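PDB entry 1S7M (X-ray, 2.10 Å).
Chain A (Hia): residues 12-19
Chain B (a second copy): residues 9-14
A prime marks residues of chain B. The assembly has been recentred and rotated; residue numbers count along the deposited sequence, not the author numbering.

Chain A 12-19: EINKDGLT
Chain B (9-14) AKTEIN

What backbone framework does chain A bring to the contact? Residues 12-19 form a hairpin, with one strand arriving through Glu12 and Ile13, a turn that includes Lys15 and Asp16, and strand 17-19 running back. Glu12 and Thr19 pair in both directions, Glu12 N to Thr19 O at 2.7 Å and Thr19 N to Glu12 O at 2.8 Å. Nearer the turn, Asn14 N donates to Gly17 O at 3.1 Å, while the return bond from Gly17 N to Asn14 O is weak at 3.4 Å. Backbone phi/psi values are -110/141 at Glu12, -123/123 at Ile13 and -137/-169 at Asn14; Lys15 (-56/-36) and Asp16 (-88/-21) make the turn. Gly17, at 160/-152, has angles that call for glycine, since a CB would be jammed against the carbonyl O of Asp16. Leu18 (-120/120) and Thr19 (-123/132) resume the extended form.

What holds the turn in shape? The side chain of Asn14, with chi1 at 66° (p) and chi2 at 49°, places its OD1 to accept two backbone amides: Asp16 N at a very short 2.4 Å and Gly17 N at 3.2 Å. The polar link to chain B uses Lys15 O.

How does chain B lie against the hairpin, and where is the polar link? Residues 10-14 of chain B are an extended strand, its N-to-C direction at 132° to that of strand 12-14, with the axes 7.9 Å apart at closest approach. The nearest CA pair is Gly17 CA and Thr11′ CA, at 5.8 Å. Thr11′ (phi/psi -98/141, chi1 m) points its CA-to-CB bond toward chain A, and its OG1 donates to Lys15 O at 2.9 Å, the one hydrogen bond between the stretches. Thr11′ OG1 also lies 3.5 Å from Gly17 N, but the angle is too poor for a hydrogen bond. Lys15 O also sits 3.0 Å from Ala9′ O, a close approach of two acceptors with no hydrogen bond between them. The side chain of Lys15 leaves with CA-to-CB away from chain B, chi1 p and chi2 to chi4 all t.

Which apolar groups meet? Two residues beyond Thr11′, Ile13′ (-129/125) again turns CA-to-CB toward the hairpin, in keeping with the alternation of a strand; Glu12′ (-160/146, chi1 90°) between them points away, as does Lys10′ (-95/116, chi1 p) before them. Ile13 and Ile13′ share the m, t rotamer, with chi1 of -65° and -58°, and their extended side chains meet tip to tip, CD1 of Ile13 lying 3.3 Å from CD1 of Ile13′, a tight approach for two methyl groups. Leu18, with CA-to-CB sideways and rotamer t, p, brings its CD1 to 4.1 Å from the same Ile13′ CD1. That methyl therefore touches side chains from both strands of the hairpin. More loosely, Ile13 CG2 lies 4.4 Å from Thr11′ CG2.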

# COMPACT_ATOMS: atom_id res chain seq x y z
N GLU A 12 12.01 7.41 -31.69
CA GLU A 12 12.93 8.53 -31.87
C GLU A 12 13.96 8.60 -30.77
O GLU A 12 13.65 8.35 -29.60
CB GLU A 12 12.17 9.85 -31.90
CG GLU A 12 11.20 10.00 -33.04
CD GLU A 12 10.80 11.45 -33.28
OE1 GLU A 12 11.51 12.36 -32.76
OE2 GLU A 12 9.81 11.68 -34.01
N ILE A 13 15.19 8.93 -31.15
CA ILE A 13 16.29 9.10 -30.23
C ILE A 13 16.81 10.52 -30.46
O ILE A 13 17.14 10.89 -31.59
CB ILE A 13 17.44 8.13 -30.50
CG1 ILE A 13 16.98 6.69 -30.27
CG2 ILE A 13 18.62 8.45 -29.61
CD1 ILE A 13 18.02 5.67 -30.65
N ASN A 14 16.83 11.33 -29.41
CA ASN A 14 17.34 12.68 -29.51
C ASN A 14 18.20 12.95 -28.29
O ASN A 14 18.52 12.03 -27.55
CB ASN A 14 16.20 13.70 -29.60
CG ASN A 14 15.38 13.77 -28.32
OD1 ASN A 14 15.94 13.89 -27.23
ND2 ASN A 14 14.06 13.70 -28.46
N LYS A 15 18.56 14.22 -28.09
CA LYS A 15 19.41 14.62 -26.97
C LYS A 15 18.88 14.21 -25.59
O LYS A 15 19.67 13.85 -24.70
CB LYS A 15 19.62 16.13 -27.01
CG LYS A 15 18.32 16.93 -26.91
CD LYS A 15 18.59 18.44 -26.90
CE LYS A 15 17.27 19.22 -26.91
NZ LYS A 15 17.49 20.70 -27.02
N ASP A 16 17.56 14.26 -25.43
CA ASP A 16 16.89 13.95 -24.16
C ASP A 16 16.52 12.50 -23.87
O ASP A 16 16.29 12.14 -22.71
CB ASP A 16 15.62 14.79 -24.01
CG ASP A 16 15.92 16.27 -24.02
OD1 ASP A 16 17.02 16.65 -23.60
OD2 ASP A 16 15.03 17.04 -24.45
N GLY A 17 16.43 11.67 -24.91
CA GLY A 17 16.09 10.28 -24.67
C GLY A 17 15.55 9.47 -25.83
O GLY A 17 15.84 9.74 -27.00
N LEU A 18 14.75 8.48 -25.46
CA LEU A 18 14.12 7.55 -26.39
C LEU A 18 12.60 7.63 -26.28
O LEU A 18 12.04 7.35 -25.23
CB LEU A 18 14.57 6.13 -26.05
CG LEU A 18 14.07 4.95 -26.89
CD1 LEU A 18 14.76 4.97 -28.24
CD2 LEU A 18 14.40 3.64 -26.19
N THR A 19 11.92 7.97 -27.37
CA THR A 19 10.46 8.04 -27.38
C THR A 19 9.85 7.13 -28.47
O THR A 19 10.29 7.16 -29.63
CB THR A 19 9.95 9.47 -27.63
OG1 THR A 19 10.51 10.36 -26.66
CG2 THR A 19 8.45 9.53 -27.50
N ALA B 9 23.48 16.43 -21.10
CA ALA B 9 22.61 15.21 -21.07
C ALA B 9 22.88 14.31 -22.27
O ALA B 9 22.28 14.48 -23.33
CB ALA B 9 21.14 15.64 -21.07
N LYS B 10 23.77 13.33 -22.10
CA LYS B 10 24.12 12.43 -23.20
C LYS B 10 23.36 11.11 -23.25
O LYS B 10 23.47 10.27 -22.36
CB LYS B 10 25.63 12.14 -23.20
CG LYS B 10 26.16 11.43 -21.97
CD LYS B 10 27.66 11.19 -22.10
CE LYS B 10 28.30 10.74 -20.78
NZ LYS B 10 29.78 10.58 -20.90
N THR B 11 22.60 10.94 -24.31
CA THR B 11 21.83 9.74 -24.52
C THR B 11 22.62 8.83 -25.46
O THR B 11 23.25 9.29 -26.40
CB THR B 11 20.48 10.07 -25.15
OG1 THR B 11 19.76 10.95 -24.28
CG2 THR B 11 19.67 8.82 -25.38
N GLU B 12 22.59 7.53 -25.19
CA GLU B 12 23.31 6.58 -26.03
C GLU B 12 22.80 5.15 -25.91
O GLU B 12 22.34 4.71 -24.85
CB GLU B 12 24.81 6.64 -25.72
CG GLU B 12 25.29 5.69 -24.64
CD GLU B 12 26.75 5.95 -24.27
OE1 GLU B 12 27.35 5.13 -23.54
OE2 GLU B 12 27.28 7.00 -24.71
N ILE B 13 22.86 4.44 -27.03
CA ILE B 13 22.41 3.06 -27.07
C ILE B 13 23.50 2.23 -27.69
O ILE B 13 23.97 2.53 -28.78
CB ILE B 13 21.14 2.92 -27.90
CG1 ILE B 13 20.04 3.81 -27.32
CG2 ILE B 13 20.70 1.47 -27.94
CD1 ILE B 13 18.72 3.76 -28.07
N ASN B 14 23.93 1.19 -26.98
CA ASN B 14 24.97 0.32 -27.48
C ASN B 14 24.61 -1.11 -27.18
O ASN B 14 23.45 -1.41 -26.89
CB ASN B 14 26.32 0.64 -26.85
CG ASN B 14 26.28 0.64 -25.34
OD1 ASN B 14 25.59 -0.18 -24.72
ND2 ASN B 14 27.03 1.55 -24.74